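Pili retraction protein PilT (Thermus thermophilus, PDB 5FL3) binds ADP and probably hydrolyses ATP, a GSP E family ATPase thought to power pilus retraction. Local coordinates at residues F254-H257 with E258-Q261; L69-L72 with E73-E77; S352-E355 with F356-L360; S194-T197 with G198-A202. All blocks are in the same frame, centred on the assembly; numbering follows the deposited sequence.

In the fold
Four local contacts follow one another along the chain, and none encloses or crosses another. Interaction 2 (69-77) comes first. It turns the end of helix 66-72 toward strand 78-84, an edge strand of the antiparallel sheet. Interaction 4 (194-202) caps and winds helix 195-202, which packs on strands 164-169 and 209-212 of the mixed sheet that carries the P-loop. Interaction 1 (254-261) closes the short loop between helices 243-251 and 259-269. Interaction 3 (352-360) starts the last helix, 353-361. Interactions 1 and 4 have centres about 23 Å apart, and both touch helix 218-230. Interactions 2 and 3 lie about 55 Å apart between centres, on opposite sides of the chain's centre.

Interaction 1: F254-H257 with E258-Q261; sequences FPLH and EHRQ
E258 N and H259 N each bond back three residues, to P255 O (3.0 Å) and L256 O (3.2 Å), so the loop winds into the start of helix 259-269. In a side-chain bond, H259 NE2 donates to F254 O at 3.0 Å, with an N-H...O angle of 154°. The oxygen lies close to the imidazole plane, while NE2 stands well above the carbonyl plane of F254. One face of the H259 ring rests on L256 CA, 3.7 Å from the ring centroid, in a CH-pi contact. An alanine in place of H259 removes the donor to F254 O and the ring over L256 CA, and would probably leave the loop less firmly held to the helix start. E258 makes a second CH-pi contact: its CG sits over one face of the H257 ring, 4.0 Å from the centroid. H257 has CG between its backbone N and carbonyl carbon (chi1 65°), which brings the ring alongside E258. The extended E258 chain then carries its carboxylate alongside P255, with OE2 3.9 Å from P255 CD. OE1 lies near F254 CD2 and forms a salt bridge with R218. The F254 ring packs on R218, V221 and E222, which joins this surface loop to helix 218-230.

Interaction 2: L69-L72 with E73-E77; sequences LEEL and EYRKE
E73, Y74 and R75 each donate a backbone N-H to the carbonyl three residues earlier: E73 N to E70 O (3.1 Å), Y74 N to E71 O (3.1 Å) and R75 N to L72 O (3.2 Å). The last, the straightest at 169°, closes a type I beta turn from L72 to R75. The charged pairs are looser. E71 and R75 run side by side, and E71 OE2 stays 4.1 Å from R75 NE, too far for a salt bridge. The carboxylate and guanidinium planes are 22° apart. R75 NH1 makes a weak bond to E77 O. E70 and E73 bring like charges together, with E70 OE1 4.0 Å from E73 OE2. Contacts with the Y74 ring are few. E70 has CG anti to its N (chi1 -162°) and a bend at chi2, which carry the polar OE2 to 3.9 Å from Y74 CE2. The Y74 ring turns an edge to E71 CA. Buried L72 packs on L64, M78 and L94, while R75 O accepts from R96 NE. The turn leads from helix 66-72 into strand 78-84. Its shape rests on the backbone bonds, since E70 and E73 probably repel and the E71-R75 attraction is probably weak at this separation.

Interaction 3: S352-E355 with F356-L360; sequences SPHE and FRLLL
S352 caps helix 353-361 through its side chain. As the N-cap acceptor, S352 OG takes the E355 N hydrogen at 2.9 Å, with an N-H...O angle of 156°. S352 O also accepts from F356 N, though the position of that nitrogen is less sure. A further side-chain link leaves the segment: CG beside the backbone N (chi1 -70°) and an extended chain carry the E355 carboxylate to K314, where OE1 forms a salt bridge.

Beyond the cap, the helix bonds continue. L359 N donates to E355 O at 3.2 Å, and L360 N to F356 O at 2.7 Å. L358 N reaches H354 O only weakly, at 3.5 Å. S352 N in turn donates to D329 OD2, which ties the cap to helix 328-337.

The main side-chain contact one turn apart is between H354 and L358. The histidine has CG anti to its N (chi1 178°), which directs the ring along the helix toward L358. L358 CD1 lies 3.6 Å from H354 NE2 and 3.9 Å from H354 CD2. The leucine approaches the ring obliquely. F356 faces the protein, and its buried ring packs on L343, A346 and L347 of helix 343-349 and on V333, while L360 packs on Y336 and T337.

The helix therefore has two unlike sides, F356 and L360 buried against neighbouring helices and H354 and L358 exposed. At its start, the S352 hydroxyl supplies an acceptor for an amide in the first turn, where no preceding helical carbonyl is available.

Interaction 4: S194-T197 with G198-A202; sequences SFYT and GLKYA
The first turns of helix 195-202 begin at an N-cap serine. S194 OG accepts from T197 N at 3.0 Å, and the bond is almost straight at 177°. Four backbone bonds then join the two segments in the i to i+4 pattern of an alpha helix. G198 N donates to S194 O, L199 N to F195 O, K200 N to Y196 O and Y201 N to T197 O. The bond from K200 N to Y196 O, at 2.8 Å, meets the carbonyl nearly along the C=O axis. The other three are tilted moderately from the carbonyl planes.

This helix belongs to the P-loop ATPase core. It lies against the mixed sheet, with the F195 side chain about 11 Å from the bound ADP and about 10 Å from the side chain of S147. F195 is buried and touches I168, V212, D170 and E214. L199 packs between strand 209-212, at I210 and V212, and helix 218-230, at A223 and A224.

Two side-chain pairs one turn apart meet along the helix. T197 and Y201 lie alongside each other and point the same way, with T197 CG2 4.0 Å from Y201 CD2. T197 O lies at the edge of the Y201 ring, 3.3 Å from Y201 CD2. T197 places its methyl there because CG2 is anti to the backbone N while OG1 stays beside it (chi1 -65°). Y196 and K200 meet more loosely. The extended lysine chain brings K200 CD within 4.2 Å of Y196 CE2, approaching the ring obliquely. The Y196 side chain also touches E219 and T220 of helix 218-230.

Interaction 1: F254-H257 with E258-Q261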
loop_
_atom_site.group_PDB
_atom_site.type_symbol
_atom_site.label_atom_id
_atom_site.label_comp_id
_atom_site.label_asym_id
_atom_site.label_seq_id
_atom_site.Cartn_x
_atom_site.Cartn_y
_atom_site.Cartn_z
ATOM N N PHE A 254 13.686 11.734 -14.007
ATOM C CA PHE A 254 13.842 12.315 -15.333
ATOM C C PHE A 254 15.250 12.829 -15.614
ATOM O O PHE A 254 16.010 13.125 -14.692
ATOM C CB PHE A 254 12.820 13.441 -15.522
ATOM C CG PHE A 254 11.406 12.952 -15.532
ATOM C CD1 PHE A 254 10.753 12.637 -14.342
ATOM C CD2 PHE A 254 10.739 12.751 -16.731
ATOM C CE1 PHE A 254 9.449 12.154 -14.348
ATOM C CE2 PHE A 254 9.433 12.266 -16.746
ATOM C CZ PHE A 254 8.787 11.967 -15.553
ATOM N N PRO A 255 15.613 12.893 -16.901
ATOM C CA PRO A 255 16.820 13.633 -17.260
ATOM C C PRO A 255 16.761 15.072 -16.763
ATOM O O PRO A 255 15.706 15.688 -16.728
ATOM C CB PRO A 255 16.835 13.548 -18.788
ATOM C CG PRO A 255 16.209 12.197 -19.064
ATOM C CD PRO A 255 15.114 12.066 -18.016
ATOM N N LEU A 256 17.917 15.584 -16.364
ATOM C CA LEU A 256 18.053 16.887 -15.721
ATOM C C LEU A 256 17.468 18.046 -16.531
ATOM O O LEU A 256 16.915 18.996 -15.960
ATOM C CB LEU A 256 19.530 17.153 -15.441
ATOM C CG LEU A 256 19.855 18.073 -14.268
ATOM C CD1 LEU A 256 21.304 17.819 -13.936
ATOM C CD2 LEU A 256 19.614 19.563 -14.558
ATOM N N HIS A 257 17.610 17.984 -17.855
ATOM C CA HIS A 257 17.156 19.080 -18.710
ATOM C C HIS A 257 15.626 19.167 -18.793
ATOM O O HIS A 257 15.081 20.182 -19.224
ATOM C CB HIS A 257 17.766 18.951 -20.116
ATOM C CG HIS A 257 17.312 17.744 -20.877
ATOM N ND1 HIS A 257 17.723 16.465 -20.565
ATOM C CD2 HIS A 257 16.494 17.623 -21.952
ATOM C CE1 HIS A 257 17.171 15.608 -21.408
ATOM N NE2 HIS A 257 16.420 16.286 -22.259
ATOM N N GLU A 258 14.938 18.113 -18.360
ATOM C CA GLU A 258 13.474 18.095 -18.351
ATOM C C GLU A 258 12.856 18.587 -17.040
ATOM O O GLU A 258 11.653 18.852 -16.979
ATOM C CB GLU A 258 12.960 16.687 -18.620
ATOM C CG GLU A 258 13.306 16.142 -19.962
ATOM C CD GLU A 258 12.529 14.884 -20.254
ATOM O OE1 GLU A 258 11.320 14.856 -19.924
ATOM O OE2 GLU A 258 13.120 13.922 -20.797
ATOM N N HIS A 259 13.678 18.719 -16.001
ATOM C CA HIS A 259 13.168 18.900 -14.642
ATOM C C HIS A 259 12.180 20.037 -14.403
ATOM O O HIS A 259 11.257 19.868 -13.596
ATOM C CB HIS A 259 14.336 19.051 -13.668
ATOM C CG HIS A 259 15.003 17.753 -13.342
ATOM N ND1 HIS A 259 15.874 17.599 -12.284
ATOM C CD2 HIS A 259 14.909 16.539 -13.931
ATOM C CE1 HIS A 259 16.297 16.349 -12.244
ATOM N NE2 HIS A 259 15.728 15.685 -13.233
ATOM N N ARG A 260 12.310 21.186 -15.054
ATOM C CA ARG A 260 11.320 22.194 -14.696
ATOM C C ARG A 260 9.996 21.922 -15.430
ATOM O O ARG A 260 8.936 22.362 -14.986
ATOM C CB ARG A 260 11.809 23.616 -14.949
ATOM C CG ARG A 260 10.827 24.658 -14.374
ATOM C CD ARG A 260 11.302 26.082 -14.628
ATOM N NE ARG A 260 11.526 26.291 -16.056
ATOM C CZ ARG A 260 12.741 26.342 -16.594
ATOM N NH1 ARG A 260 13.818 26.227 -15.832
ATOM N NH2 ARG A 260 12.884 26.510 -17.883
ATOM N N GLN A 261 10.047 21.162 -16.524
ATOM C CA GLN A 261 8.818 20.656 -17.133
ATOM C C GLN A 261 8.120 19.759 -16.129
ATOM O O GLN A 261 6.924 19.892 -15.889
ATOM C CB GLN A 261 9.087 19.882 -18.430
ATOM C CG GLN A 261 9.341 20.763 -19.639
ATOM C CD GLN A 261 8.306 21.874 -19.777
ATOM O OE1 GLN A 261 8.500 22.979 -19.266
ATOM N NE2 GLN A 261 7.207 21.589 -20.476
#

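Interaction 2: L69-L72 with E73-E77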
loop_
_atom_site.group_PDB
_atom_site.type_symbol
_atom_site.label_atom_id
_atom_site.label_comp_id
_atom_site.label_asym_id
_atom_site.label_seq_id
_atom_site.Cartn_x
_atom_site.Cartn_y
_atom_site.Cartn_z
ATOM N N LEU A 69 -0.912 -30.463 -10.572
ATOM C CA LEU A 69 -0.010 -31.493 -10.080
ATOM C C LEU A 69 0.957 -31.988 -11.144
ATOM O O LEU A 69 2.127 -32.258 -10.865
ATOM C CB LEU A 69 -0.813 -32.667 -9.536
ATOM C CG LEU A 69 -1.076 -32.525 -8.048
ATOM C CD1 LEU A 69 -1.959 -33.656 -7.537
ATOM C CD2 LEU A 69 0.278 -32.502 -7.363
ATOM N N GLU A 70 0.473 -32.116 -12.368
ATOM C CA GLU A 70 1.352 -32.600 -13.408
ATOM C C GLU A 70 2.335 -31.507 -13.835
ATOM O O GLU A 70 3.538 -31.766 -13.931
ATOM C CB GLU A 70 0.558 -33.130 -14.610
ATOM C CG GLU A 70 1.401 -34.033 -15.531
ATOM C CD GLU A 70 2.491 -34.811 -14.775
ATOM O OE1 GLU A 70 2.148 -35.675 -13.927
ATOM O OE2 GLU A 70 3.694 -34.547 -15.024
ATOM N N GLU A 71 1.840 -30.292 -14.067
ATOM C CA GLU A 71 2.715 -29.190 -14.469
ATOM C C GLU A 71 3.717 -28.847 -13.364
ATOM O O GLU A 71 4.717 -28.174 -13.614
ATOM C CB GLU A 71 1.911 -27.941 -14.820
ATOM C CG GLU A 71 1.587 -27.097 -13.606
ATOM C CD GLU A 71 0.979 -25.750 -13.952
ATOM O OE1 GLU A 71 -0.146 -25.727 -14.506
ATOM O OE2 GLU A 71 1.629 -24.716 -13.662
ATOM N N LEU A 72 3.438 -29.308 -12.147
ATOM C CA LEU A 72 4.310 -29.050 -11.017
ATOM C C LEU A 72 5.658 -29.722 -11.204
ATOM O O LEU A 72 6.690 -29.175 -10.822
ATOM C CB LEU A 72 3.667 -29.517 -9.715
ATOM C CG LEU A 72 4.582 -29.430 -8.493
ATOM C CD1 LEU A 72 5.119 -28.025 -8.320
ATOM C CD2 LEU A 72 3.853 -29.883 -7.248
ATOM N N GLU A 73 5.651 -30.905 -11.809
ATOM C CA GLU A 73 6.894 -31.639 -12.050
ATOM C C GLU A 73 7.753 -30.964 -13.116
ATOM O O GLU A 73 8.880 -31.379 -13.356
ATOM C CB GLU A 73 6.602 -33.088 -12.459
ATOM C CG GLU A 73 6.066 -33.955 -11.331
ATOM C CD GLU A 73 5.969 -35.418 -11.716
ATOM O OE1 GLU A 73 6.778 -35.866 -12.562
ATOM O OE2 GLU A 73 5.085 -36.121 -11.178
ATOM N N TYR A 74 7.227 -29.923 -13.747
ATOM C CA TYR A 74 7.987 -29.205 -14.758
ATOM C C TYR A 74 8.492 -27.822 -14.310
ATOM O O TYR A 74 9.177 -27.139 -15.074
ATOM C CB TYR A 74 7.140 -29.070 -16.027
ATOM C CG TYR A 74 7.058 -30.369 -16.788
ATOM C CD1 TYR A 74 8.124 -30.796 -17.576
ATOM C CD2 TYR A 74 5.936 -31.190 -16.694
ATOM C CE1 TYR A 74 8.073 -31.993 -18.269
ATOM C CE2 TYR A 74 5.874 -32.396 -17.388
ATOM C CZ TYR A 74 6.950 -32.787 -18.175
ATOM O OH TYR A 74 6.917 -33.973 -18.873
ATOM N N ARG A 75 8.182 -27.426 -13.074
ATOM C CA ARG A 75 8.473 -26.067 -12.611
ATOM C C ARG A 75 9.277 -25.982 -11.292
ATOM O O ARG A 75 9.084 -26.768 -10.365
ATOM C CB ARG A 75 7.156 -25.293 -12.464
ATOM C CG ARG A 75 6.606 -24.668 -13.761
ATOM C CD ARG A 75 5.345 -23.877 -13.428
ATOM N NE ARG A 75 5.153 -22.626 -14.173
ATOM C CZ ARG A 75 5.861 -21.503 -14.007
ATOM N NH1 ARG A 75 6.870 -21.446 -13.138
ATOM N NH2 ARG A 75 5.571 -20.431 -14.740
ATOM N N LYS A 76 10.196 -25.026 -11.227
ATOM C CA LYS A 76 10.908 -24.746 -9.990
ATOM C C LYS A 76 9.996 -23.975 -9.044
ATOM O O LYS A 76 10.105 -24.099 -7.830
ATOM C CB LYS A 76 12.196 -23.947 -10.244
ATOM C CG LYS A 76 13.223 -24.639 -11.132
ATOM C CD LYS A 76 13.642 -25.982 -10.559
ATOM C CE LYS A 76 14.691 -26.655 -11.434
ATOM N NZ LYS A 76 14.735 -28.125 -11.120
ATOM N N GLU A 77 9.105 -23.168 -9.609
ATOM C CA GLU A 77 8.174 -22.368 -8.822
ATOM C C GLU A 77 6.781 -22.416 -9.442
ATOM O O GLU A 77 6.637 -22.616 -10.647
ATOM C CB GLU A 77 8.640 -20.913 -8.726
ATOM C CG GLU A 77 10.014 -20.723 -8.174
ATOM C CD GLU A 77 11.100 -20.764 -9.235
ATOM O OE1 GLU A 77 10.806 -20.952 -10.434
ATOM O OE2 GLU A 77 12.271 -20.607 -8.872
#

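Interaction 3: S352-E355 with F356-L360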
loop_
_atom_site.group_PDB
_atom_site.type_symbol
_atom_site.label_atom_id
_atom_site.label_comp_id
_atom_site.label_asym_id
_atom_site.label_seq_id
_atom_site.Cartn_x
_atom_site.Cartn_y
_atom_site.Cartn_z
ATOM N N SER A 352 13.565 14.244 12.153
ATOM C CA SER A 352 14.762 14.642 12.883
ATOM C C SER A 352 14.481 14.534 14.379
ATOM O O SER A 352 13.732 15.344 14.936
ATOM C CB SER A 352 15.205 16.059 12.509
ATOM O OG SER A 352 14.803 16.988 13.493
ATOM N N PRO A 353 15.094 13.534 15.039
ATOM C CA PRO A 353 14.946 13.220 16.471
ATOM C C PRO A 353 15.223 14.424 17.365
ATOM O O PRO A 353 14.936 14.410 18.569
ATOM C CB PRO A 353 15.991 12.122 16.703
ATOM C CG PRO A 353 16.958 12.272 15.588
ATOM C CD PRO A 353 16.148 12.723 14.412
ATOM N N HIS A 354 15.803 15.450 16.751
ATOM C CA HIS A 354 16.013 16.742 17.371
ATOM C C HIS A 354 14.730 17.560 17.369
ATOM O O HIS A 354 14.206 17.904 18.434
ATOM C CB HIS A 354 17.119 17.502 16.642
ATOM C CG HIS A 354 17.363 18.873 17.186
ATOM N ND1 HIS A 354 18.247 19.115 18.214
ATOM C CD2 HIS A 354 16.831 20.073 16.853
ATOM C CE1 HIS A 354 18.253 20.408 18.490
ATOM N NE2 HIS A 354 17.404 21.011 17.678
ATOM N N GLU A 355 14.217 17.854 16.171
ATOM C CA GLU A 355 13.020 18.683 16.026
ATOM C C GLU A 355 11.845 18.058 16.773
ATOM O O GLU A 355 10.868 18.735 17.095
ATOM C CB GLU A 355 12.670 18.912 14.540
ATOM C CG GLU A 355 13.668 19.834 13.783
ATOM C CD GLU A 355 13.289 20.117 12.313
ATOM O OE1 GLU A 355 12.181 20.651 12.068
ATOM O OE2 GLU A 355 14.112 19.834 11.403
ATOM N N PHE A 356 11.963 16.770 17.077
ATOM C CA PHE A 356 10.939 16.075 17.841
ATOM C C PHE A 356 10.835 16.576 19.283
ATOM O O PHE A 356 9.757 17.008 19.710
ATOM C CB PHE A 356 11.193 14.562 17.842
ATOM C CG PHE A 356 10.204 13.788 18.676
ATOM C CD1 PHE A 356 8.906 13.598 18.235
ATOM C CD2 PHE A 356 10.569 13.263 19.904
ATOM C CE1 PHE A 356 7.993 12.901 19.002
ATOM C CE2 PHE A 356 9.657 12.563 20.669
ATOM C CZ PHE A 356 8.373 12.380 20.217
ATOM N N ARG A 357 11.937 16.509 20.035
ATOM C CA ARG A 357 11.879 16.839 21.465
ATOM C C ARG A 357 11.545 18.316 21.688
ATOM O O ARG A 357 10.815 18.657 22.615
ATOM C CB ARG A 357 13.188 16.465 22.168
ATOM C CG ARG A 357 13.224 16.795 23.676
ATOM C CD ARG A 357 12.100 16.125 24.498
ATOM N NE ARG A 357 12.260 16.382 25.936
ATOM C CZ ARG A 357 11.311 16.220 26.860
ATOM N NH1 ARG A 357 10.101 15.803 26.509
ATOM N NH2 ARG A 357 11.574 16.488 28.140
ATOM N N LEU A 358 12.072 19.184 20.831
ATOM C CA LEU A 358 11.634 20.572 20.796
ATOM C C LEU A 358 10.115 20.634 20.720
ATOM O O LEU A 358 9.447 21.089 21.651
ATOM C CB LEU A 358 12.243 21.308 19.603
ATOM C CG LEU A 358 13.742 21.573 19.653
ATOM C CD1 LEU A 358 14.175 22.383 18.440
ATOM C CD2 LEU A 358 14.096 22.288 20.941
ATOM N N LEU A 359 9.587 20.153 19.601
ATOM C CA LEU A 359 8.153 20.095 19.357
ATOM C C LEU A 359 7.373 19.456 20.511
ATOM O O LEU A 359 6.286 19.921 20.867
ATOM C CB LEU A 359 7.892 19.322 18.066
ATOM C CG LEU A 359 6.994 19.973 17.021
ATOM C CD1 LEU A 359 7.686 21.165 16.379
ATOM C CD2 LEU A 359 6.606 18.957 15.970
ATOM N N LEU A 360 7.935 18.396 21.089
ATOM C CA LEU A 360 7.290 17.678 22.188
ATOM C C LEU A 360 7.160 18.542 23.428
ATOM O O LEU A 360 6.085 18.611 24.025
ATOM C CB LEU A 360 8.059 16.399 22.534
ATOM C CG LEU A 360 7.566 15.649 23.774
ATOM C CD1 LEU A 360 6.098 15.285 23.650
ATOM C CD2 LEU A 360 8.402 14.407 24.017
#

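Interaction 4: S194-T197 with G198-A202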
loop_
_atom_site.group_PDB
_atom_site.type_symbol
_atom_site.label_atom_id
_atom_site.label_comp_id
_atom_site.label_asym_id
_atom_site.label_seq_id
_atom_site.Cartn_x
_atom_site.Cartn_y
_atom_site.Cartn_z
ATOM N N SER A 194 1.937 -5.287 -17.576
ATOM C CA SER A 194 2.682 -4.409 -16.682
ATOM C C SER A 194 1.817 -3.269 -16.190
ATOM O O SER A 194 0.704 -3.088 -16.673
ATOM C CB SER A 194 3.918 -3.839 -17.386
ATOM O OG SER A 194 3.551 -2.955 -18.440
ATOM N N PHE A 195 2.351 -2.492 -15.250
ATOM C CA PHE A 195 1.732 -1.235 -14.846
ATOM C C PHE A 195 1.565 -0.309 -16.022
ATOM O O PHE A 195 0.536 0.356 -16.148
ATOM C CB PHE A 195 2.550 -0.538 -13.771
ATOM C CG PHE A 195 2.515 -1.243 -12.460
ATOM C CD1 PHE A 195 1.296 -1.501 -11.833
ATOM C CD2 PHE A 195 3.687 -1.661 -11.848
ATOM C CE1 PHE A 195 1.255 -2.166 -10.614
ATOM C CE2 PHE A 195 3.658 -2.329 -10.636
ATOM C CZ PHE A 195 2.444 -2.582 -10.011
ATOM N N TYR A 196 2.572 -0.274 -16.889
ATOM C CA TYR A 196 2.531 0.633 -18.020
ATOM C C TYR A 196 1.417 0.227 -18.975
ATOM O O TYR A 196 0.593 1.059 -19.347
ATOM C CB TYR A 196 3.873 0.688 -18.760
ATOM C CG TYR A 196 3.842 1.715 -19.865
ATOM C CD1 TYR A 196 4.009 3.067 -19.585
ATOM C CD2 TYR A 196 3.602 1.343 -21.182
ATOM C CE1 TYR A 196 3.945 4.019 -20.590
ATOM C CE2 TYR A 196 3.546 2.293 -22.200
ATOM C CZ TYR A 196 3.719 3.624 -21.898
ATOM O OH TYR A 196 3.659 4.566 -22.902
ATOM N N THR A 197 1.394 -1.049 -19.357
ATOM C CA THR A 197 0.359 -1.594 -20.241
ATOM C C THR A 197 -1.032 -1.321 -19.694
ATOM O O THR A 197 -1.947 -0.900 -20.408
ATOM C CB THR A 197 0.532 -3.104 -20.418
ATOM O OG1 THR A 197 1.764 -3.343 -21.102
ATOM C CG2 THR A 197 -0.576 -3.668 -21.253
ATOM N N GLY A 198 -1.177 -1.572 -18.405
ATOM C CA GLY A 198 -2.446 -1.356 -17.757
ATOM C C GLY A 198 -2.815 0.113 -17.764
ATOM O O GLY A 198 -3.956 0.451 -18.067
ATOM N N LEU A 199 -1.850 0.978 -17.442
ATOM C CA LEU A 199 -2.114 2.403 -17.358
ATOM C C LEU A 199 -2.502 2.897 -18.748
ATOM O O LEU A 199 -3.517 3.583 -18.918
ATOM C CB LEU A 199 -0.904 3.163 -16.790
ATOM C CG LEU A 199 -0.934 4.700 -16.663
ATOM C CD1 LEU A 199 -2.229 5.203 -16.080
ATOM C CD2 LEU A 199 0.204 5.210 -15.811
ATOM N N LYS A 200 -1.729 2.491 -19.748
ATOM C CA LYS A 200 -1.942 2.952 -21.107
ATOM C C LYS A 200 -3.339 2.594 -21.639
ATOM O O LYS A 200 -4.045 3.457 -22.186
ATOM C CB LYS A 200 -0.861 2.381 -22.031
ATOM C CG LYS A 200 -1.229 2.379 -23.518
ATOM C CD LYS A 200 -0.060 1.838 -24.298
ATOM C CE LYS A 200 -0.415 1.429 -25.697
ATOM N NZ LYS A 200 0.752 0.675 -26.220
ATOM N N TYR A 201 -3.745 1.337 -21.488
ATOM C CA TYR A 201 -5.018 0.952 -22.057
ATOM C C TYR A 201 -6.146 1.444 -21.181
ATOM O O TYR A 201 -7.261 1.586 -21.654
ATOM C CB TYR A 201 -5.097 -0.562 -22.287
ATOM C CG TYR A 201 -4.348 -0.967 -23.531
ATOM C CD1 TYR A 201 -4.906 -0.783 -24.791
ATOM C CD2 TYR A 201 -3.061 -1.491 -23.451
ATOM C CE1 TYR A 201 -4.206 -1.122 -25.935
ATOM C CE2 TYR A 201 -2.354 -1.840 -24.593
ATOM C CZ TYR A 201 -2.932 -1.652 -25.831
ATOM O OH TYR A 201 -2.231 -1.998 -26.964
ATOM N N ALA A 202 -5.862 1.741 -19.915
ATOM C CA ALA A 202 -6.894 2.326 -19.051
ATOM C C ALA A 202 -7.361 3.654 -19.635
ATOM O O ALA A 202 -8.541 4.003 -19.504
ATOM C CB ALA A 202 -6.391 2.520 -17.631
#